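Local coordinates for protein adenosylmethionine-8-amino-7-oxononanoate aminotransferase (Methanocaldococcus jannaschii, PDB 6ZHK) that probably transfers the amino group of S-adenosyl-L-methionine to 8-amino-7-oxononanoate, a pyridoxal-phosphate-dependent step of biotin synthesis, at residues Ile21-Tyr25 / Thr26-Glu30; Asp158-Gly161 / Ala162-Val165; Gly166-Glu169 / Leu170-Gly173; Gly236-Gly239 / Ser240-Met243. All coordinates share one frame; numbering follows the deposited sequence. Where two conformers were deposited one is given.

Contact 1: Ile21-Tyr25 / Thr26-Glu30; sequences IWHPY and TQMKE
The indole of Trp22 meets Met28 obliquely, Trp22 CD1 lying 4.1 Å from Met28 CG, while water 1 sits in the ring plane at its edge. That water accepts from Trp22 NE1 at 2.9 Å and donates to Thr26 O, so the indole N-H is tied indirectly to the chain just ahead of helix 28-33. The imidazole of His23 also receives Met28 at a slant, Met28 CE lying 3.9 Å from His23 CD2; the two side chains run roughly perpendicular. Bends at chi2 (-50°) and chi3 (-69°) of Met28 curl its thioether back, putting SD 3.5 Å from His23 N as a weak acceptor and CE 3.1 Å from Ile21 O. Across the turn, Thr26 OG1 donates to Pro24 O at 2.7 Å, approaching from above the carbonyl plane. With chi1 at -68° the hydroxyl lies beside its own backbone N, within reach of the Pro24 carbonyl two residues earlier. Gln27 caps the helix: its OE1 takes Lys29 N at 2.8 Å on an in-plane lone pair. His23 ND1 is held by Leu90 O of the second subunit and NE2 by Asp17, whereas Tyr25 OH is hydrogen-bonded to Asp158. This turn between helices 10-20 and 28-33 lines the dimer interface and presents Tyr25, predicted to recognise the oxononanoate substrate and stack on the adenine of S-adenosylmethionine.

Contact 2: Asp158-Gly161 / Ala162-Val165; sequences DTVG and AMSV
The opening turn of helix 160-165, with Thr159 at the N-cap, is closed where Met163 N donates to Thr159 O at 2.7 Å, almost in line with the carbonyl bond. The Thr159 hydroxyl makes no capping bond of its own. It is held by Glu127 of the same chain, whose OE2 also accepts from Ala162 N. A carboxylate at the amino end of a helix would probably be stabilised by the helix dipole. One residue beyond Ser164, Val165 N donates to Gly161 O in a longer bond of 3.3 Å. Met163 lies back over the preceding loop: its CG is 3.4 Å from Asp158 O, and the bend at chi3 (-76°) returns CE to Val160, where it lies 3.9 Å from CG2. Ala162 CB lies 3.8 Å from Thr159 OG1. Asp158, just before the helix, is held from several sides: OD1 accepts from Tyr155, a predicted substrate-binding residue, and OD2 from Gly336 N of the second subunit. Val160 O is gripped by two donors of one residue. Ser164 N reaches it at 3.0 Å, and Ser164 OG, kept beside its own backbone N by a chi1 of -62°, reaches it at 2.8 Å; the two come from opposite faces of the carbonyl plane, with the hydroxyl tilted 33° out of it.

Contact 3: Gly166-Glu169 / Leu170-Gly173; sequences GGSE and LFHG
Ser168 and Glu169 open the short helix 169-172, and their carbonyls receive His172 N and Gly173 N. Ser168 occupies the N-cap position and is also the centre of an inverse gamma turn, across which Glu169 N makes a weak bond to Gly167 O. The helical bond from His172 N to Ser168 O is 2.9 Å long and runs close to the carbonyl direction. In the conformer described, Ser168 CB touches two rings, 4.1 Å from Phe171 CD2 and 3.8 Å from His172 ND1, meeting both obliquely. Gly173 N reaches Glu169 O at 2.9 Å but from above the carbonyl plane, 43° out of it. The Glu169 chain, bent at chi2 (81°), swings its carboxylate round to the end of the turn, where OE2 is 3.4 Å from Gly173 CA. Leu170 leads outward to Tyr411 and to Ser330 of the second subunit, while Phe171 meets Tyr25 edge-to-face. The His172 ring is fixed at both nitrogens: NE2 bonds to Asp158, and ND1 shares water 3 with Ser168 N, each 2.9 Å from the water. That water lies in the imidazole plane at its edge, whereas Phe171 CB lies over one face of the ring, 3.6 Å from its plane and displaced from the centre.

Contact 4: Gly236-Gly239 / Ser240-Met243; sequences GIMG and SAGM
Ile237 points its side chain toward the returning chain and lies against Met243, Ile237 CD1 meeting Met243 CB at 4.0 Å. A nearly extended course, with chi1 at 180° and chi2 at 163°, carries the Ile237 chain along the backbone of Met243, so that CD1 also comes to 3.7 Å from Met243 O. Met243 sets out away from the strand, but the bend at chi2 (-66°) folds its thioether over Gly239: CE ends 3.6 Å from Gly239 CA, with SD close behind. The sulfur and terminal methyl therefore cover the glycine backbone, while the base of the same side chain meets Ile237. A second apolar pair lies on the other strand residue. Met238 touches Ala241 through the beta carbons alone, CB to CB at 3.9 Å, and the rest of Met238 goes on to Pro188 and Tyr246. Between these pairs the backbone turns about one carbonyl. Gly239 O accepts from Gly242 N at 2.8 Å and from Met243 N at 3.0 Å, both arriving from the same face of its plane. The first of these bonds closes a type I beta turn with Ser240 and Ala241 at its corners. Gly242 then takes a positive phi, where its lack of a beta carbon avoids the preceding carbonyl O. Around the turn, Glu234 accepts from Gly239 N and Arg389 donates to Gly242 O. Met238 and Ile244 are joined by backbone hydrogen bonding, making this a tight beta-hairpin between strands 237-238 and 244-245, its Ser240 corner packed on Tyr155 of the predicted substrate site.

In the fold
Contacts 1, 2 and 4 are buried, whereas contact 3 lies at the surface. Contact 1 borders the second subunit most extensively, contact 2 through about half as many residues, contact 3 through fewer still, and contact 4 meets no other chain of the assembly. Chemistry follows place: contact 1 is a loop in which a thioether packs on two rings and a hydroxyl and waters bridge the backbone; contacts 2 and 3 are successive short helices held mainly by backbone bonds, with a serine hydroxyl added in contact 2; contact 4 is a hairpin turn with apolar pairs. Asp158 ties contacts 1, 2 and 3 together, and Phe171 packs against Ser240, so all four converge around the predicted substrate-binding Tyr155.

Contact 1: Ile21-Tyr25 / Thr26-Glu30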
loop_
_atom_site.group_PDB
_atom_site.type_symbol
_atom_site.label_atom_id
_atom_site.label_comp_id
_atom_site.label_asym_id
_atom_site.label_seq_id
_atom_site.Cartn_x
_atom_site.Cartn_y
_atom_site.Cartn_z
ATOM N N ILE A 21 1.764 -17.993 -8.752
ATOM C CA ILE A 21 1.160 -16.938 -7.943
ATOM C C ILE A 21 0.671 -17.480 -6.602
ATOM O O ILE A 21 -0.104 -18.461 -6.554
ATOM C CB ILE A 21 0.009 -16.261 -8.676
ATOM C CG1 ILE A 21 0.526 -15.605 -9.960
ATOM C CG2 ILE A 21 -0.734 -15.277 -7.731
ATOM C CD1 ILE A 21 -0.564 -14.788 -10.732
ATOM N N TRP A 22 1.160 -16.861 -5.527
ATOM C CA TRP A 22 0.554 -17.073 -4.219
ATOM C C TRP A 22 -0.595 -16.075 -4.094
ATOM O O TRP A 22 -0.355 -14.868 -3.924
ATOM C CB TRP A 22 1.642 -16.876 -3.150
ATOM C CG TRP A 22 1.288 -17.314 -1.757
ATOM C CD1 TRP A 22 0.043 -17.435 -1.195
ATOM C CD2 TRP A 22 2.220 -17.553 -0.703
ATOM N NE1 TRP A 22 0.158 -17.829 0.119
ATOM C CE2 TRP A 22 1.474 -17.917 0.447
ATOM C CE3 TRP A 22 3.610 -17.566 -0.635
ATOM C CZ2 TRP A 22 2.075 -18.223 1.663
ATOM C CZ3 TRP A 22 4.209 -17.879 0.572
ATOM C CH2 TRP A 22 3.453 -18.260 1.683
ATOM N N HIS A 23 -1.819 -16.585 -4.222
ATOM C CA HIS A 23 -2.980 -15.695 -4.294
ATOM C C HIS A 23 -3.325 -15.176 -2.906
ATOM O O HIS A 23 -3.074 -15.845 -1.906
ATOM C CB HIS A 23 -4.200 -16.444 -4.853
ATOM C CG HIS A 23 -4.153 -16.566 -6.347
ATOM N ND1 HIS A 23 -5.020 -15.849 -7.142
ATOM C CD2 HIS A 23 -3.332 -17.272 -7.167
ATOM C CE1 HIS A 23 -4.756 -16.089 -8.433
ATOM N NE2 HIS A 23 -3.708 -16.994 -8.464
ATOM N N PRO A 24 -3.909 -13.950 -2.825
ATOM C CA PRO A 24 -4.348 -13.382 -1.547
ATOM C C PRO A 24 -5.578 -14.167 -1.042
ATOM O O PRO A 24 -6.413 -14.590 -1.852
ATOM C CB PRO A 24 -4.781 -11.957 -1.964
ATOM C CG PRO A 24 -5.151 -12.043 -3.483
ATOM C CD PRO A 24 -4.112 -13.044 -3.981
ATOM N N TYR A 25 -5.687 -14.317 0.287
ATOM C CA TYR A 25 -6.841 -14.881 0.980
ATOM C C TYR A 25 -7.273 -16.194 0.313
ATOM O O TYR A 25 -8.439 -16.366 0.049
ATOM C CB TYR A 25 -8.041 -13.913 1.020
ATOM C CG TYR A 25 -7.977 -13.007 2.230
ATOM C CD1 TYR A 25 -8.484 -13.419 3.448
ATOM C CD2 TYR A 25 -7.353 -11.771 2.159
ATOM C CE1 TYR A 25 -8.391 -12.617 4.589
ATOM C CE2 TYR A 25 -7.265 -10.934 3.275
ATOM C CZ TYR A 25 -7.809 -11.359 4.475
ATOM O OH TYR A 25 -7.705 -10.575 5.595
ATOM N N THR A 26 -6.341 -17.112 0.029
ATOM C CA THR A 26 -6.744 -18.272 -0.737
ATOM C C THR A 26 -5.928 -19.485 -0.277
ATOM O O THR A 26 -4.693 -19.438 -0.225
ATOM C CB THR A 26 -6.409 -18.041 -2.234
ATOM O OG1 THR A 26 -7.196 -17.013 -2.868
ATOM C CG2 THR A 26 -6.553 -19.313 -3.068
ATOM N N GLN A 27 -6.626 -20.595 0.001
ATOM C CA GLN A 27 -5.934 -21.830 0.330
ATOM C C GLN A 27 -5.465 -22.424 -0.989
ATOM O O GLN A 27 -6.278 -22.987 -1.729
ATOM C CB GLN A 27 -6.875 -22.776 1.107
ATOM C CG GLN A 27 -6.337 -24.177 1.271
ATOM C CD GLN A 27 -4.888 -24.228 1.694
ATOM O OE1 GLN A 27 -4.037 -24.542 0.877
ATOM N NE2 GLN A 27 -4.593 -23.883 2.949
ATOM N N MET A 28 -4.150 -22.364 -1.251
ATOM C CA MET A 28 -3.622 -22.622 -2.582
ATOM C C MET A 28 -3.766 -24.115 -2.926
ATOM O O MET A 28 -3.827 -24.465 -4.099
ATOM C CB MET A 28 -2.153 -22.208 -2.643
ATOM C CG MET A 28 -1.959 -20.636 -2.755
ATOM S SD MET A 28 -2.993 -19.888 -4.089
ATOM C CE MET A 28 -2.108 -20.604 -5.478
ATOM N N LYS A 29 -3.785 -24.973 -1.914
ATOM C CA LYS A 29 -4.057 -26.400 -2.148
ATOM C C LYS A 29 -5.355 -26.549 -2.922
ATOM O O LYS A 29 -5.418 -27.302 -3.881
ATOM C CB LYS A 29 -4.000 -27.219 -0.856
ATOM C CG LYS A 29 -4.543 -28.648 -0.984
ATOM C CD LYS A 29 -3.879 -29.696 -0.126
ATOM C CE LYS A 29 -4.410 -31.092 -0.453
ATOM N NZ LYS A 29 -5.893 -31.063 -0.641
ATOM N N GLU A 30 -6.408 -25.863 -2.477
ATOM C CA GLU A 30 -7.715 -26.022 -3.075
ATOM C C GLU A 30 -7.809 -25.285 -4.395
ATOM O O GLU A 30 -8.441 -25.771 -5.319
ATOM C CB GLU A 30 -8.795 -25.570 -2.102
ATOM C CG GLU A 30 -8.840 -26.627 -1.032
ATOM C CD GLU A 30 -10.057 -26.555 -0.148
ATOM O OE1 GLU A 30 -10.910 -25.643 -0.384
ATOM O OE2 GLU A 30 -10.136 -27.418 0.764
HETATM O O HOH W 1 -2.184 -18.932 1.421
HETATM O O HOH W 2 -3.486 -16.679 0.704
#

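Contact 2: Asp158-Gly161 / Ala162-Val165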
loop_
_atom_site.group_PDB
_atom_site.type_symbol
_atom_site.label_atom_id
_atom_site.label_comp_id
_atom_site.label_asym_id
_atom_site.label_seq_id
_atom_site.Cartn_x
_atom_site.Cartn_y
_atom_site.Cartn_z
ATOM N N ASP A 158 -4.757 -5.575 6.565
ATOM C CA ASP A 158 -3.954 -6.725 6.968
ATOM C C ASP A 158 -2.503 -6.377 7.340
ATOM O O ASP A 158 -1.749 -7.292 7.701
ATOM C CB ASP A 158 -3.844 -7.750 5.829
ATOM C CG ASP A 158 -5.195 -8.253 5.359
ATOM O OD1 ASP A 158 -6.089 -8.383 6.216
ATOM O OD2 ASP A 158 -5.344 -8.363 4.145
ATOM N N THR A 159 -2.067 -5.092 7.224
ATOM C CA THR A 159 -0.758 -4.761 7.755
ATOM C C THR A 159 -0.820 -4.712 9.296
ATOM O O THR A 159 -1.893 -4.777 9.888
ATOM C CB THR A 159 -0.236 -3.483 7.092
ATOM O OG1 THR A 159 -1.305 -2.537 7.214
ATOM C CG2 THR A 159 0.028 -3.699 5.622
ATOM N N VAL A 160 0.336 -4.610 9.948
ATOM C CA VAL A 160 0.367 -4.863 11.410
ATOM C C VAL A 160 -0.467 -3.829 12.180
ATOM O O VAL A 160 -1.192 -4.153 13.104
ATOM C CB VAL A 160 1.822 -4.923 11.896
ATOM C CG1 VAL A 160 1.945 -4.877 13.411
ATOM C CG2 VAL A 160 2.453 -6.217 11.350
ATOM N N GLY A 161 -0.330 -2.554 11.828
ATOM C CA GLY A 161 -1.150 -1.527 12.449
ATOM C C GLY A 161 -2.642 -1.724 12.219
ATOM O O GLY A 161 -3.440 -1.643 13.196
ATOM N N ALA A 162 -2.998 -2.001 10.934
ATOM C CA ALA A 162 -4.413 -2.260 10.632
ATOM C C ALA A 162 -4.923 -3.485 11.394
ATOM O O ALA A 162 -6.041 -3.475 11.873
ATOM C CB ALA A 162 -4.601 -2.468 9.117
ATOM N N MET A 163 -4.113 -4.552 11.453
ATOM C CA MET A 163 -4.569 -5.768 12.151
ATOM C C MET A 163 -4.770 -5.456 13.652
ATOM O O MET A 163 -5.643 -6.055 14.261
ATOM C CB MET A 163 -3.529 -6.918 12.071
ATOM C CG MET A 163 -3.430 -7.531 10.696
ATOM S SD MET A 163 -2.463 -9.071 10.785
ATOM C CE MET A 163 -0.791 -8.423 10.931
ATOM N N SER A 164 -3.891 -4.648 14.260
ATOM C CA SER A 164 -3.916 -4.379 15.718
ATOM C C SER A 164 -5.261 -3.760 16.082
ATOM O O SER A 164 -5.879 -4.178 17.059
ATOM C CB SER A 164 -2.807 -3.428 16.199
ATOM O OG SER A 164 -1.558 -4.048 15.927
ATOM N N VAL A 165 -5.715 -2.835 15.243
ATOM C CA VAL A 165 -6.911 -2.087 15.638
ATOM C C VAL A 165 -8.162 -2.806 15.187
ATOM O O VAL A 165 -9.282 -2.493 15.669
ATOM C CB VAL A 165 -6.914 -0.626 15.183
ATOM C CG1 VAL A 165 -5.818 0.208 15.837
ATOM C CG2 VAL A 165 -6.935 -0.477 13.660
#

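Contact 3: Gly166-Glu169 / Leu170-Gly173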
loop_
_atom_site.group_PDB
_atom_site.type_symbol
_atom_site.label_atom_id
_atom_site.label_comp_id
_atom_site.label_asym_id
_atom_site.label_seq_id
_atom_site.Cartn_x
_atom_site.Cartn_y
_atom_site.Cartn_z
ATOM N N GLY A 166 -7.970 -3.754 14.252
ATOM C CA GLY A 166 -9.091 -4.569 13.788
ATOM C C GLY A 166 -9.442 -5.570 14.879
ATOM O O GLY A 166 -8.684 -5.730 15.857
ATOM N N GLY A 167 -10.548 -6.266 14.671
ATOM C CA GLY A 167 -10.959 -7.287 15.605
ATOM C C GLY A 167 -11.185 -8.620 14.894
ATOM O O GLY A 167 -12.067 -9.379 15.311
ATOM N N SER A 168 -10.360 -8.918 13.853
ATOM C CA SER A 168 -10.668 -10.079 13.014
ATOM C C SER A 168 -9.863 -11.290 13.498
ATOM O O SER A 168 -8.762 -11.566 12.988
ATOM C CB SER A 168 -10.418 -9.782 11.535
ATOM O OG SER A 168 -11.212 -8.694 11.098
ATOM N N GLU A 169 -10.418 -11.981 14.518
ATOM C CA GLU A 169 -9.654 -13.049 15.133
ATOM C C GLU A 169 -9.228 -14.132 14.134
ATOM O O GLU A 169 -8.136 -14.681 14.253
ATOM C CB GLU A 169 -10.441 -13.703 16.275
ATOM C CG GLU A 169 -9.550 -14.600 17.118
ATOM C CD GLU A 169 -8.730 -13.817 18.137
ATOM O OE1 GLU A 169 -9.285 -12.884 18.803
ATOM O OE2 GLU A 169 -7.544 -14.134 18.276
ATOM N N LEU A 170 -10.123 -14.545 13.223
ATOM C CA LEU A 170 -9.777 -15.655 12.340
ATOM C C LEU A 170 -8.600 -15.254 11.455
ATOM O O LEU A 170 -7.677 -16.058 11.279
ATOM C CB LEU A 170 -10.987 -16.026 11.455
ATOM C CG LEU A 170 -10.748 -17.099 10.387
ATOM C CD1 LEU A 170 -10.506 -18.500 10.955
ATOM C CD2 LEU A 170 -11.902 -17.092 9.355
ATOM N N PHE A 171 -8.718 -14.061 10.830
ATOM C CA PHE A 171 -7.684 -13.643 9.871
ATOM C C PHE A 171 -6.338 -13.302 10.532
ATOM O O PHE A 171 -5.258 -13.539 9.942
ATOM C CB PHE A 171 -8.161 -12.434 9.045
ATOM C CG PHE A 171 -9.393 -12.652 8.202
ATOM C CD1 PHE A 171 -9.790 -13.943 7.834
ATOM C CD2 PHE A 171 -10.189 -11.566 7.826
ATOM C CE1 PHE A 171 -10.915 -14.145 7.044
ATOM C CE2 PHE A 171 -11.330 -11.791 7.064
ATOM C CZ PHE A 171 -11.686 -13.062 6.667
ATOM N N HIS A 172 -6.396 -12.659 11.714
ATOM C CA HIS A 172 -5.196 -12.017 12.250
ATOM C C HIS A 172 -4.766 -12.524 13.643
ATOM O O HIS A 172 -3.706 -12.149 14.124
ATOM C CB HIS A 172 -5.500 -10.517 12.368
ATOM C CG HIS A 172 -5.930 -9.894 11.076
ATOM N ND1 HIS A 172 -6.806 -8.802 11.037
ATOM C CD2 HIS A 172 -5.487 -10.078 9.835
ATOM C CE1 HIS A 172 -6.921 -8.421 9.774
ATOM N NE2 HIS A 172 -6.110 -9.170 9.024
ATOM N N GLY A 173 -5.561 -13.399 14.274
ATOM C CA GLY A 173 -5.364 -13.898 15.626
ATOM C C GLY A 173 -3.981 -14.542 15.838
ATOM O O GLY A 173 -3.364 -14.373 16.905
HETATM O O HOH W 3 -7.758 -7.692 13.565
#

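Contact 4: Gly236-Gly239 / Ser240-Met243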
loop_
_atom_site.group_PDB
_atom_site.type_symbol
_atom_site.label_atom_id
_atom_site.label_comp_id
_atom_site.label_asym_id
_atom_site.label_seq_id
_atom_site.Cartn_x
_atom_site.Cartn_y
_atom_site.Cartn_z
ATOM N N GLY A 236 -20.447 2.435 9.258
ATOM C CA GLY A 236 -21.884 2.221 9.383
ATOM C C GLY A 236 -22.246 0.787 9.065
ATOM O O GLY A 236 -23.402 0.370 9.278
ATOM N N ILE A 237 -21.252 0.041 8.548
ATOM C CA ILE A 237 -21.467 -1.369 8.352
ATOM C C ILE A 237 -20.127 -2.091 8.457
ATOM O O ILE A 237 -19.114 -1.503 8.170
ATOM C CB ILE A 237 -22.144 -1.589 6.993
ATOM C CG1 ILE A 237 -22.414 -3.077 6.673
ATOM C CG2 ILE A 237 -21.347 -0.892 5.925
ATOM C CD1 ILE A 237 -23.430 -3.200 5.547
ATOM N N MET A 238 -20.152 -3.265 9.076
ATOM C CA MET A 238 -18.965 -4.096 9.210
ATOM C C MET A 238 -18.894 -5.036 7.999
ATOM O O MET A 238 -19.672 -5.992 7.881
ATOM C CB MET A 238 -19.015 -4.874 10.529
ATOM C CG MET A 238 -19.323 -3.960 11.772
ATOM S SD MET A 238 -19.501 -4.970 13.277
ATOM C CE MET A 238 -17.778 -5.400 13.496
ATOM N N GLY A 239 -17.992 -4.745 7.070
ATOM C CA GLY A 239 -17.960 -5.501 5.825
ATOM C C GLY A 239 -17.513 -6.949 6.020
ATOM O O GLY A 239 -18.260 -7.919 5.731
ATOM N N SER A 240 -16.259 -7.076 6.416
ATOM C CA SER A 240 -15.602 -8.381 6.482
ATOM C C SER A 240 -16.268 -9.266 7.545
ATOM O O SER A 240 -16.262 -10.501 7.457
ATOM C CB SER A 240 -14.147 -8.181 6.758
ATOM O OG SER A 240 -13.528 -9.402 7.096
ATOM N N ALA A 241 -16.966 -8.645 8.511
ATOM C CA ALA A 241 -17.698 -9.440 9.493
ATOM C C ALA A 241 -18.961 -10.048 8.868
ATOM O O ALA A 241 -19.618 -10.853 9.514
ATOM C CB ALA A 241 -18.050 -8.628 10.730
ATOM N N GLY A 242 -19.345 -9.609 7.656
ATOM C CA GLY A 242 -20.459 -10.201 6.932
ATOM C C GLY A 242 -21.573 -9.203 6.628
ATOM O O GLY A 242 -22.770 -9.544 6.732
ATOM N N MET A 243 -21.176 -7.953 6.325
ATOM C CA MET A 243 -22.061 -6.864 5.987
ATOM C C MET A 243 -23.083 -6.665 7.090
ATOM O O MET A 243 -24.264 -6.549 6.799
ATOM C CB MET A 243 -22.761 -7.077 4.621
ATOM C CG MET A 243 -21.739 -7.217 3.489
ATOM S SD MET A 243 -20.851 -5.638 3.263
ATOM C CE MET A 243 -19.318 -6.274 2.553
#